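Local coordinates for cell division control protein 4 (Saccharomyces cerevisiae, PDB 3V7D), which recognises phosphorylated target proteins, such as the CDK inhibitor Sic1, as the substrate-binding F-box subunit of an SCF ubiquitin ligase, directing their ubiquitination and degradation, at residues 195-200 with 259-264; 210-213 with 218-221; 283-288 with 293-298; 336-339 with 344-347. The protein carries 1 engineered substitution. All coordinates share one frame; numbering follows the deposited sequence.

Contact 1. Residues 195-200 with 259-264. Unlike the reference sequence in segment 195-200: Glu200 (reference Lys).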
loop_
_atom_site.group_PDB
_atom_site.type_symbol
_atom_site.label_atom_id
_atom_site.label_comp_id
_atom_site.label_asym_id
_atom_site.label_seq_id
_atom_site.Cartn_x
_atom_site.Cartn_y
_atom_site.Cartn_z
ATOM N N CYS B 195 17.952 21.466 19.193
ATOM C CA CYS B 195 18.851 21.084 18.116
ATOM C C CYS B 195 20.092 20.426 18.711
ATOM O O CYS B 195 20.664 20.932 19.677
ATOM C CB CYS B 195 19.255 22.309 17.299
ATOM S SG CYS B 195 20.437 21.952 15.984
ATOM N N THR B 196 20.506 19.298 18.144
ATOM C CA THR B 196 21.683 18.600 18.650
ATOM C C THR B 196 22.923 18.843 17.791
ATOM O O THR B 196 24.046 18.830 18.295
ATOM C CB THR B 196 21.442 17.082 18.794
ATOM O OG1 THR B 196 20.979 16.545 17.549
ATOM C CG2 THR B 196 20.412 16.805 19.878
ATOM N N HIS B 197 22.718 19.061 16.496
ATOM C CA HIS B 197 23.832 19.280 15.575
ATOM C C HIS B 197 23.509 20.339 14.524
ATOM O O HIS B 197 22.406 20.368 13.976
ATOM C CB HIS B 197 24.215 17.973 14.867
ATOM C CG HIS B 197 24.570 16.855 15.798
ATOM N ND1 HIS B 197 23.622 16.147 16.508
ATOM C CD2 HIS B 197 25.767 16.315 16.130
ATOM C CE1 HIS B 197 24.221 15.227 17.243
ATOM N NE2 HIS B 197 25.522 15.306 17.029
ATOM N N VAL B 198 24.477 21.205 14.246
ATOM C CA VAL B 198 24.376 22.134 13.127
ATOM C C VAL B 198 25.529 21.893 12.157
ATOM O O VAL B 198 26.686 22.163 12.482
ATOM C CB VAL B 198 24.407 23.599 13.592
ATOM C CG1 VAL B 198 24.297 24.533 12.396
ATOM C CG2 VAL B 198 23.293 23.868 14.591
ATOM N N PHE B 199 25.213 21.377 10.972
ATOM C CA PHE B 199 26.232 21.087 9.967
ATOM C C PHE B 199 26.318 22.195 8.922
ATOM O O PHE B 199 25.371 22.429 8.168
ATOM C CB PHE B 199 25.951 19.756 9.265
ATOM C CG PHE B 199 25.990 18.561 10.175
ATOM C CD1 PHE B 199 26.642 18.617 11.396
ATOM C CD2 PHE B 199 25.372 17.375 9.803
ATOM C CE1 PHE B 199 26.677 17.515 12.231
ATOM C CE2 PHE B 199 25.402 16.271 10.632
ATOM C CZ PHE B 199 26.057 16.340 11.848
ATOM N N GLU B 200 27.460 22.873 8.876
ATOM C CA GLU B 200 27.691 23.885 7.857
ATOM C C GLU B 200 28.557 23.292 6.754
ATOM O O GLU B 200 29.217 22.271 6.956
ATOM C CB GLU B 200 28.342 25.134 8.462
ATOM C CG GLU B 200 27.502 25.793 9.554
ATOM C CD GLU B 200 28.082 27.110 10.043
ATOM O OE1 GLU B 200 28.979 27.659 9.370
ATOM O OE2 GLU B 200 27.637 27.598 11.104
ATOM N N ASN B 259 34.526 17.905 10.628
ATOM C CA ASN B 259 33.239 17.346 11.023
ATOM C C ASN B 259 33.268 15.837 10.809
ATOM O O ASN B 259 33.247 15.369 9.671
ATOM C CB ASN B 259 32.126 17.976 10.182
ATOM C CG ASN B 259 30.736 17.536 10.606
ATOM O OD1 ASN B 259 30.563 16.561 11.339
ATOM N ND2 ASN B 259 29.728 18.258 10.130
ATOM N N PRO B 260 33.308 15.065 11.906
ATOM C CA PRO B 260 33.394 13.602 11.810
ATOM C C PRO B 260 32.123 12.982 11.226
ATOM O O PRO B 260 32.114 11.796 10.896
ATOM C CB PRO B 260 33.591 13.165 13.263
ATOM C CG PRO B 260 33.004 14.267 14.072
ATOM C CD PRO B 260 33.252 15.529 13.303
ATOM N N TYR B 261 31.069 13.780 11.098
ATOM C CA TYR B 261 29.830 13.305 10.495
ATOM C C TYR B 261 29.764 13.677 9.020
ATOM O O TYR B 261 28.813 13.326 8.327
ATOM C CB TYR B 261 28.614 13.859 11.241
ATOM C CG TYR B 261 28.586 13.504 12.707
ATOM C CD1 TYR B 261 28.359 12.197 13.121
ATOM C CD2 TYR B 261 28.783 14.474 13.681
ATOM C CE1 TYR B 261 28.332 11.867 14.467
ATOM C CE2 TYR B 261 28.758 14.154 15.028
ATOM C CZ TYR B 261 28.533 12.850 15.415
ATOM O OH TYR B 261 28.508 12.528 16.753
ATOM N N PHE B 262 30.780 14.389 8.541
ATOM C CA PHE B 262 30.836 14.781 7.138
ATOM C C PHE B 262 31.465 13.674 6.292
ATOM O O PHE B 262 32.479 13.089 6.669
ATOM C CB PHE B 262 31.601 16.098 6.985
ATOM C CG PHE B 262 31.833 16.507 5.559
ATOM C CD1 PHE B 262 30.779 16.903 4.756
ATOM C CD2 PHE B 262 33.112 16.514 5.028
ATOM C CE1 PHE B 262 30.995 17.285 3.443
ATOM C CE2 PHE B 262 33.332 16.897 3.718
ATOM C CZ PHE B 262 32.273 17.284 2.925
ATOM N N VAL B 263 30.848 13.379 5.154
ATOM C CA VAL B 263 31.316 12.291 4.304
ATOM C C VAL B 263 31.997 12.818 3.050
ATOM O O VAL B 263 33.112 12.413 2.725
ATOM C CB VAL B 263 30.167 11.345 3.900
ATOM C CG1 VAL B 263 30.698 10.199 3.057
ATOM C CG2 VAL B 263 29.456 10.816 5.137
ATOM N N GLY B 264 31.324 13.725 2.349
ATOM C CA GLY B 264 31.882 14.301 1.139
ATOM C C GLY B 264 30.877 15.081 0.315
ATOM O O GLY B 264 29.689 15.131 0.638
#

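Contact 2. Residues 210-213 with 218-221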
loop_
_atom_site.group_PDB
_atom_site.type_symbol
_atom_site.label_atom_id
_atom_site.label_comp_id
_atom_site.label_asym_id
_atom_site.label_seq_id
_atom_site.Cartn_x
_atom_site.Cartn_y
_atom_site.Cartn_z
ATOM N N ASP B 210 17.202 13.964 1.834
ATOM C CA ASP B 210 16.678 12.631 2.108
ATOM C C ASP B 210 17.601 11.922 3.090
ATOM O O ASP B 210 18.754 12.319 3.260
ATOM C CB ASP B 210 16.575 11.814 0.819
ATOM C CG ASP B 210 15.569 10.675 0.922
ATOM O OD1 ASP B 210 15.102 10.377 2.045
ATOM O OD2 ASP B 210 15.250 10.075 -0.126
ATOM N N ILE B 211 17.092 10.876 3.736
ATOM C CA ILE B 211 17.899 10.057 4.632
ATOM C C ILE B 211 17.854 8.603 4.189
ATOM O O ILE B 211 16.775 8.044 3.984
ATOM C CB ILE B 211 17.403 10.134 6.084
ATOM C CG1 ILE B 211 17.389 11.584 6.577
ATOM C CG2 ILE B 211 18.274 9.267 6.991
ATOM C CD1 ILE B 211 16.868 11.735 7.992
ATOM N N VAL B 212 19.022 7.988 4.036
ATOM C CA VAL B 212 19.082 6.592 3.621
ATOM C C VAL B 212 19.797 5.746 4.662
ATOM O O VAL B 212 20.590 6.260 5.450
ATOM C CB VAL B 212 19.788 6.435 2.267
ATOM C CG1 VAL B 212 19.070 7.248 1.202
ATOM C CG2 VAL B 212 21.253 6.854 2.375
ATOM N N GLU B 213 19.504 4.451 4.675
ATOM C CA GLU B 213 20.217 3.528 5.545
ATOM C C GLU B 213 20.919 2.468 4.709
ATOM O O GLU B 213 20.282 1.729 3.957
ATOM C CB GLU B 213 19.270 2.866 6.548
ATOM C CG GLU B 213 19.988 1.989 7.567
ATOM C CD GLU B 213 19.050 1.365 8.580
ATOM O OE1 GLU B 213 17.819 1.542 8.450
ATOM O OE2 GLU B 213 19.546 0.695 9.511
ATOM N N LYS B 218 22.686 5.154 9.037
ATOM C CA LYS B 218 21.884 6.185 8.386
ATOM C C LYS B 218 22.738 7.359 7.907
ATOM O O LYS B 218 23.599 7.859 8.634
ATOM C CB LYS B 218 20.757 6.663 9.306
ATOM C CG LYS B 218 19.729 5.584 9.635
ATOM C CD LYS B 218 18.446 6.189 10.184
ATOM C CE LYS B 218 17.408 5.122 10.496
ATOM N NZ LYS B 218 16.040 5.703 10.653
ATOM N N TYR B 219 22.498 7.775 6.667
ATOM C CA TYR B 219 23.199 8.904 6.072
ATOM C C TYR B 219 22.214 10.007 5.696
ATOM O O TYR B 219 21.092 9.732 5.272
ATOM C CB TYR B 219 23.959 8.468 4.816
ATOM C CG TYR B 219 25.031 7.424 5.050
ATOM C CD1 TYR B 219 24.721 6.070 5.045
ATOM C CD2 TYR B 219 26.357 7.793 5.263
ATOM C CE1 TYR B 219 25.694 5.113 5.254
ATOM C CE2 TYR B 219 27.339 6.841 5.473
ATOM C CZ TYR B 219 27.002 5.502 5.468
ATOM O OH TYR B 219 27.970 4.545 5.676
ATOM N N ILE B 220 22.640 11.255 5.844
ATOM C CA ILE B 220 21.857 12.382 5.357
ATOM C C ILE B 220 22.421 12.850 4.020
ATOM O O ILE B 220 23.634 12.980 3.864
ATOM C CB ILE B 220 21.896 13.562 6.338
ATOM C CG1 ILE B 220 21.569 13.096 7.756
ATOM C CG2 ILE B 220 20.941 14.655 5.893
ATOM C CD1 ILE B 220 21.765 14.177 8.800
ATOM N N VAL B 221 21.540 13.094 3.057
ATOM C CA VAL B 221 21.937 13.619 1.757
ATOM C C VAL B 221 21.172 14.908 1.490
ATOM O O VAL B 221 19.943 14.908 1.479
ATOM C CB VAL B 221 21.633 12.619 0.629
ATOM C CG1 VAL B 221 22.261 13.083 -0.678
ATOM C CG2 VAL B 221 22.134 11.237 1.002
#

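Contact 3. Residues 283-288 with 293-298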
loop_
_atom_site.group_PDB
_atom_site.type_symbol
_atom_site.label_atom_id
_atom_site.label_comp_id
_atom_site.label_asym_id
_atom_site.label_seq_id
_atom_site.Cartn_x
_atom_site.Cartn_y
_atom_site.Cartn_z
ATOM N N VAL B 283 21.350 6.985 -4.477
ATOM C CA VAL B 283 20.623 8.240 -4.354
ATOM C C VAL B 283 20.525 8.929 -5.710
ATOM O O VAL B 283 21.512 9.022 -6.437
ATOM C CB VAL B 283 21.308 9.193 -3.353
ATOM C CG1 VAL B 283 20.595 10.530 -3.320
ATOM C CG2 VAL B 283 21.341 8.577 -1.963
ATOM N N VAL B 284 19.330 9.405 -6.048
ATOM C CA VAL B 284 19.117 10.141 -7.288
ATOM C C VAL B 284 18.835 11.617 -7.010
ATOM O O VAL B 284 18.012 11.950 -6.154
ATOM C CB VAL B 284 17.949 9.550 -8.092
ATOM C CG1 VAL B 284 17.779 10.293 -9.411
ATOM C CG2 VAL B 284 18.176 8.065 -8.342
ATOM N N SER B 285 19.525 12.500 -7.726
ATOM C CA SER B 285 19.270 13.931 -7.614
ATOM C C SER B 285 18.710 14.472 -8.922
ATOM O O SER B 285 19.076 14.004 -9.994
ATOM C CB SER B 285 20.552 14.683 -7.261
ATOM O OG SER B 285 21.492 14.594 -8.321
ATOM N N GLY B 286 17.820 15.456 -8.825
ATOM C CA GLY B 286 17.306 16.154 -9.990
ATOM C C GLY B 286 17.631 17.633 -9.902
ATOM O O GLY B 286 17.581 18.218 -8.820
ATOM N N SER B 287 17.962 18.246 -11.035
ATOM C CA SER B 287 18.444 19.625 -11.025
ATOM C C SER B 287 17.745 20.536 -12.025
ATOM O O SER B 287 17.113 20.072 -12.977
ATOM C CB SER B 287 19.956 19.661 -11.278
ATOM O OG SER B 287 20.401 20.961 -11.642
ATOM N N TYR B 288 17.885 21.840 -11.798
ATOM C CA TYR B 288 17.427 22.858 -12.737
ATOM C C TYR B 288 18.254 22.889 -14.025
ATOM O O TYR B 288 17.935 23.645 -14.943
ATOM C CB TYR B 288 17.433 24.243 -12.079
ATOM C CG TYR B 288 16.234 24.513 -11.193
ATOM C CD1 TYR B 288 15.168 23.625 -11.146
ATOM C CD2 TYR B 288 16.165 25.661 -10.414
ATOM C CE1 TYR B 288 14.068 23.868 -10.343
ATOM C CE2 TYR B 288 15.068 25.914 -9.606
ATOM C CZ TYR B 288 14.022 25.013 -9.575
ATOM O OH TYR B 288 12.926 25.254 -8.776
ATOM N N ILE B 293 21.178 12.846 -11.759
ATOM C CA ILE B 293 22.353 12.019 -11.545
ATOM C C ILE B 293 22.050 10.911 -10.545
ATOM O O ILE B 293 21.418 11.147 -9.514
ATOM C CB ILE B 293 23.570 12.850 -11.073
ATOM C CG1 ILE B 293 23.922 13.916 -12.114
ATOM C CG2 ILE B 293 24.765 11.950 -10.844
ATOM C CD1 ILE B 293 25.166 14.724 -11.779
ATOM N N VAL B 294 22.481 9.697 -10.874
ATOM C CA VAL B 294 22.362 8.567 -9.964
ATOM C C VAL B 294 23.688 8.385 -9.243
ATOM O O VAL B 294 24.710 8.120 -9.871
ATOM C CB VAL B 294 22.019 7.274 -10.715
ATOM C CG1 VAL B 294 21.798 6.134 -9.731
ATOM C CG2 VAL B 294 20.794 7.479 -11.592
ATOM N N TRP B 295 23.670 8.537 -7.923
ATOM C CA TRP B 295 24.896 8.495 -7.137
ATOM C C TRP B 295 25.042 7.194 -6.355
ATOM O O TRP B 295 24.055 6.532 -6.036
ATOM C CB TRP B 295 24.940 9.664 -6.153
ATOM C CG TRP B 295 24.731 11.019 -6.761
ATOM C CD1 TRP B 295 23.546 11.686 -6.890
ATOM C CD2 TRP B 295 25.739 11.884 -7.296
ATOM N NE1 TRP B 295 23.754 12.909 -7.481
ATOM C CE2 TRP B 295 25.093 13.056 -7.737
ATOM C CE3 TRP B 295 27.124 11.779 -7.451
ATOM C CZ2 TRP B 295 25.784 14.112 -8.327
ATOM C CZ3 TRP B 295 27.809 12.830 -8.034
ATOM C CH2 TRP B 295 27.138 13.979 -8.467
ATOM N N ASP B 296 26.287 6.845 -6.047
ATOM C CA ASP B 296 26.590 5.751 -5.133
ATOM C C ASP B 296 27.264 6.363 -3.910
ATOM O O ASP B 296 28.471 6.598 -3.910
ATOM C CB ASP B 296 27.518 4.733 -5.802
ATOM C CG ASP B 296 27.704 3.466 -4.976
ATOM O OD1 ASP B 296 27.822 3.554 -3.737
ATOM O OD2 ASP B 296 27.739 2.371 -5.575
ATOM N N VAL B 297 26.480 6.615 -2.868
ATOM C CA VAL B 297 26.973 7.343 -1.704
ATOM C C VAL B 297 27.900 6.511 -0.823
ATOM O O VAL B 297 28.442 7.009 0.161
ATOM C CB VAL B 297 25.818 7.892 -0.856
ATOM C CG1 VAL B 297 24.978 8.852 -1.682
ATOM C CG2 VAL B 297 24.968 6.750 -0.318
ATOM N N ALA B 298 28.075 5.241 -1.174
ATOM C CA ALA B 298 29.061 4.408 -0.502
ATOM C C ALA B 298 30.430 4.679 -1.111
ATOM O O ALA B 298 31.441 4.721 -0.409
ATOM C CB ALA B 298 28.699 2.938 -0.634
#

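Contact 4. Residues 336-339 with 344-347. Engineered in segment 344-347: Leu344 (natural residue Cys).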
loop_
_atom_site.group_PDB
_atom_site.type_symbol
_atom_site.label_atom_id
_atom_site.label_comp_id
_atom_site.label_asym_id
_atom_site.label_seq_id
_atom_site.Cartn_x
_atom_site.Cartn_y
_atom_site.Cartn_z
ATOM N N ILE B 336 10.824 7.648 -17.421
ATOM C CA ILE B 336 11.142 6.453 -16.659
ATOM C C ILE B 336 12.498 5.950 -17.126
ATOM O O ILE B 336 12.711 5.749 -18.320
ATOM C CB ILE B 336 10.092 5.353 -16.895
ATOM C CG1 ILE B 336 8.678 5.905 -16.674
ATOM C CG2 ILE B 336 10.369 4.149 -16.003
ATOM C CD1 ILE B 336 8.411 6.368 -15.258
ATOM N N TRP B 337 13.415 5.751 -16.186
ATOM C CA TRP B 337 14.773 5.347 -16.524
ATOM C C TRP B 337 15.111 3.985 -15.921
ATOM O O TRP B 337 14.696 3.675 -14.805
ATOM C CB TRP B 337 15.782 6.381 -16.013
ATOM C CG TRP B 337 15.469 7.808 -16.356
ATOM C CD1 TRP B 337 14.583 8.630 -15.720
ATOM C CD2 TRP B 337 16.071 8.594 -17.393
ATOM N NE1 TRP B 337 14.585 9.874 -16.307
ATOM C CE2 TRP B 337 15.490 9.878 -17.333
ATOM C CE3 TRP B 337 17.038 8.334 -18.367
ATOM C CZ2 TRP B 337 15.847 10.900 -18.215
ATOM C CZ3 TRP B 337 17.392 9.351 -19.242
ATOM C CH2 TRP B 337 16.797 10.617 -19.159
ATOM N N ASP B 338 15.876 3.183 -16.657
ATOM C CA ASP B 338 16.345 1.892 -16.165
ATOM C C ASP B 338 17.671 2.087 -15.441
ATOM O O ASP B 338 18.683 2.390 -16.070
ATOM C CB ASP B 338 16.527 0.919 -17.337
ATOM C CG ASP B 338 16.785 -0.515 -16.887
ATOM O OD1 ASP B 338 17.276 -0.726 -15.758
ATOM O OD2 ASP B 338 16.495 -1.440 -17.676
ATOM N N LEU B 339 17.675 1.903 -14.124
ATOM C CA LEU B 339 18.889 2.141 -13.345
ATOM C C LEU B 339 19.840 0.946 -13.322
ATOM O O LEU B 339 20.780 0.906 -12.524
ATOM C CB LEU B 339 18.559 2.581 -11.920
ATOM C CG LEU B 339 17.900 3.955 -11.765
ATOM C CD1 LEU B 339 18.262 4.575 -10.415
ATOM C CD2 LEU B 339 18.268 4.885 -12.914
ATOM N N LEU B 344 16.982 5.309 -20.887
ATOM C CA LEU B 344 15.595 5.750 -20.925
ATOM C C LEU B 344 14.699 4.555 -21.232
ATOM O O LEU B 344 15.000 3.757 -22.120
ATOM C CB LEU B 344 15.407 6.832 -21.996
ATOM C CG LEU B 344 13.978 7.323 -22.266
ATOM C CD1 LEU B 344 13.419 8.079 -21.063
ATOM C CD2 LEU B 344 13.924 8.193 -23.524
ATOM N N MET B 345 13.606 4.425 -20.488
ATOM C CA MET B 345 12.630 3.378 -20.759
ATOM C C MET B 345 11.405 3.971 -21.435
ATOM O O MET B 345 11.060 3.593 -22.555
ATOM C CB MET B 345 12.211 2.677 -19.469
ATOM C CG MET B 345 13.335 1.957 -18.755
ATOM S SD MET B 345 12.789 1.288 -17.171
ATOM C CE MET B 345 11.457 0.217 -17.710
ATOM N N TYR B 346 10.756 4.912 -20.753
ATOM C CA TYR B 346 9.521 5.507 -21.253
ATOM C C TYR B 346 9.462 7.021 -21.061
ATOM O O TYR B 346 10.031 7.567 -20.112
ATOM C CB TYR B 346 8.314 4.881 -20.552
ATOM C CG TYR B 346 8.276 3.371 -20.598
ATOM C CD1 TYR B 346 8.157 2.697 -21.804
ATOM C CD2 TYR B 346 8.347 2.620 -19.431
ATOM C CE1 TYR B 346 8.114 1.313 -21.849
ATOM C CE2 TYR B 346 8.306 1.237 -19.465
ATOM C CZ TYR B 346 8.187 0.589 -20.677
ATOM O OH TYR B 346 8.145 -0.786 -20.715
ATOM N N THR B 347 8.771 7.691 -21.976
ATOM C CA THR B 347 8.382 9.076 -21.773
ATOM C C THR B 347 6.863 9.128 -21.682
ATOM O O THR B 347 6.157 8.683 -22.592
ATOM C CB THR B 347 8.861 10.001 -22.908
ATOM O OG1 THR B 347 10.277 9.868 -23.078
ATOM C CG2 THR B 347 8.535 11.452 -22.574
#

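Contact 1. Residues 195-200 with 259-264
The ring of Tyr261 is met by two rings of segment 195-200. His197 turns its edge toward the tyrosine face in an offset edge-to-face pair, with centroids 5.3 Å apart and planes at 87°; CD2 and NE2 of the imidazole are the atoms that come near Tyr261 CE2. Phe199 lies closer to parallel with Tyr261, at 26°, but the rings are displaced until little of one lies over the other, and the tight point is Phe199 CZ against Tyr261 CB at 3.6 Å. The amide of Asn259 approaches the same phenylalanine obliquely, ND2 standing 3.4 Å from CD1. Phe199 reaches this place because its CG stands anti to the carbonyl carbon (chi1 -63°). Cutting Phe199 back to an alanine is likely to open a gap beside Tyr261 CB and leave the Asn259 amide without its ring neighbour.

In this WD-repeat propeller the contact joins strand 194-199, the fourth in its blade and flanked in parallel by the short strand 251-253, to the type I turn from Asn259 to Phe262, which leads into the outermost strand, 262-266, of the next blade. Flat aromatic residues suit such a seam, filling it without backbone pairing; no hydrogen bond crosses it. Trp232, of the second blade, extends the cluster by meeting the ring of Phe199. Asn259 suits the turn because its OD1 accepts from Tyr261 N at 2.8 Å, an Asx turn that fixes the amide beside Phe199. Within 195-200, Thr196 OG1 and His197 ND1, 2.9 Å apart, share a hydrogen bond that steadies the imidazole, and both residues face Val187 in a classic beta bulge.

Contact 2. Residues 210-213 with 218-221
Asp210 and Val221 exchange backbone N-H and C=O groups, each N to O distance 2.9 Å. Val212 and Tyr219 do the same, and there Tyr219 N reaches Val212 O at 2.7 Å, in a nearly straight bond of 169°. Between these two antiparallel pairs Ile211 and Ile220 form a non-hydrogen-bonded pair, where Ile211 CA comes within 3.3 Å of Tyr219 O in a CA-H...O contact.

Apolar packing is lighter. Val212 CG2 meets Tyr219 CB at 4.0 Å on the face they share with Asp210 and Val221; the methyl is held there by a first torsion of -58°, which sets CG2 between the backbone N and the carbonyl carbon. Branched residues suit strands packed on both faces: Ile211 and Ile220 press on Val177, while Val212 and Val221 press on Val283.

The charged groups are looser. The aliphatic parts of Glu213 and Lys218 cross at a slant, Glu213 CB lying 4.1 Å from Lys218 CG, yet Glu213 OE1 and Lys218 NZ stay 5.0 Å apart, too far for a salt bridge. Asp210 turns its carboxylate away from strand 218-224, its OD2 bonded to Gly278 N of the next blade and its OD1 accepting a bent bond from Ile211 N.

This is the inner beta hairpin of a WD blade, here the third repeat, with strand 206-213 the innermost, beside the propeller's central channel.

Contact 3. Residues 283-288 with 293-298
Trp295 and Ser285 meet diagonally across two adjacent strands, with the indole edge pointed at the serine hydroxyl. NE1 donates to Ser285 OG at 2.9 Å, almost straight at 168°, and the oxygen lies close to the indole plane. Serine suits the place because its small hydroxyl sits between the backbone N and the carbonyl carbon (chi1 66°), directed at the tryptophan. The same OG is hydrogen-bonded to His269, giving the His-Ser-Trp part of the hydrogen-bonded network characteristic of WD repeats. Over one face of the indole, 3.3 Å above the plane and near its centre, lies the CG2 methyl of Ile293, which is likely to limit the ring's tilt on that side. A leucine in place of Trp295 would probably leave Ser285 OG without its indole donor and strip the Ile293 methyl of the flat surface it rests on.

Farther along, Val283 and Val297 cross at about a right angle, CG2 touching CG1 at 3.7 Å, and on the other face of the sheet Val284 CG2 and Val294 CG2 meet at 4.2 Å. In the backbone, Val283 with Trp295 and Ser285 with Ile293 are antiparallel hydrogen-bonded pairs; the shortest bond, Trp295 N to Val283 O, is 2.7 Å. In the turn of the hairpin, Tyr288 OH hydrogen-bonds a modified side chain of the bound peptide.

Strands 282-287 and 292-296 are the middle two of the blade of the fourth WD repeat: 273-279 pairs with the first and 301-306 with the second, while Leu229 of the preceding blade touches both Ser285 and Trp295.

Contact 4. Residues 336-339 with 344-347
Met345 bends back over strand 336-338 because its CG stands anti to the carbonyl carbon (chi1 -63°) and its chain, extended at first, kinks at chi3 (59°). CG thereby lies against Asp338 CB at 3.6 Å, and SD lodges 3.9 Å from Ile336 CG2; a flexible, unbranched thioether can follow such a path. Ile336 itself sets CG1 beside its backbone N, where it meets Tyr346 CB at 4.0 Å.

These strands form the outer hairpin of a propeller blade, strand 334-338 belonging to the fifth WD repeat and strand 343-348 running along the blade's rim. Their pairing is broken by a classic beta bulge, in which Met345 and Tyr346 both face Ile336. Ile336 O is consequently gripped twice, by Met345 N at 2.7 Å and by Tyr346 N at 3.2 Å, while Ile336 N returns a nearly straight bond to Tyr346 O at 2.8 Å.

Past the bulge Trp337 pairs with Leu344, an engineered residue, whose CB lies 4.2 Å from Trp337 CZ3 and whose CD1 rests near Ile336 O. The indole points its NE1 to Ser327 OG in the next strand inward, and Asp338 OD1 accepts from Glu340 N in the turn.

In the fold
After the N-terminal F-box helices the chain winds through the propeller blade by blade. Contact 1 opens first, at 195-200, and closes only at 259-264, so the 58 intervening residues form a long loop that holds the whole hairpin of contact 2 and three of the four strands of its blade. Contacts 3 and 4 follow in series, each a short hairpin with four residues between its segments, and none cross. The blades are tied sideways as well: Val212 and Val221 of contact 2 pack on Val283 of contact 3, and Leu339 of contact 4 packs on Val284 and Val294. Contact 1 joins the outer parts of two neighbouring blades, its centre about 35 Å from that of contact 4.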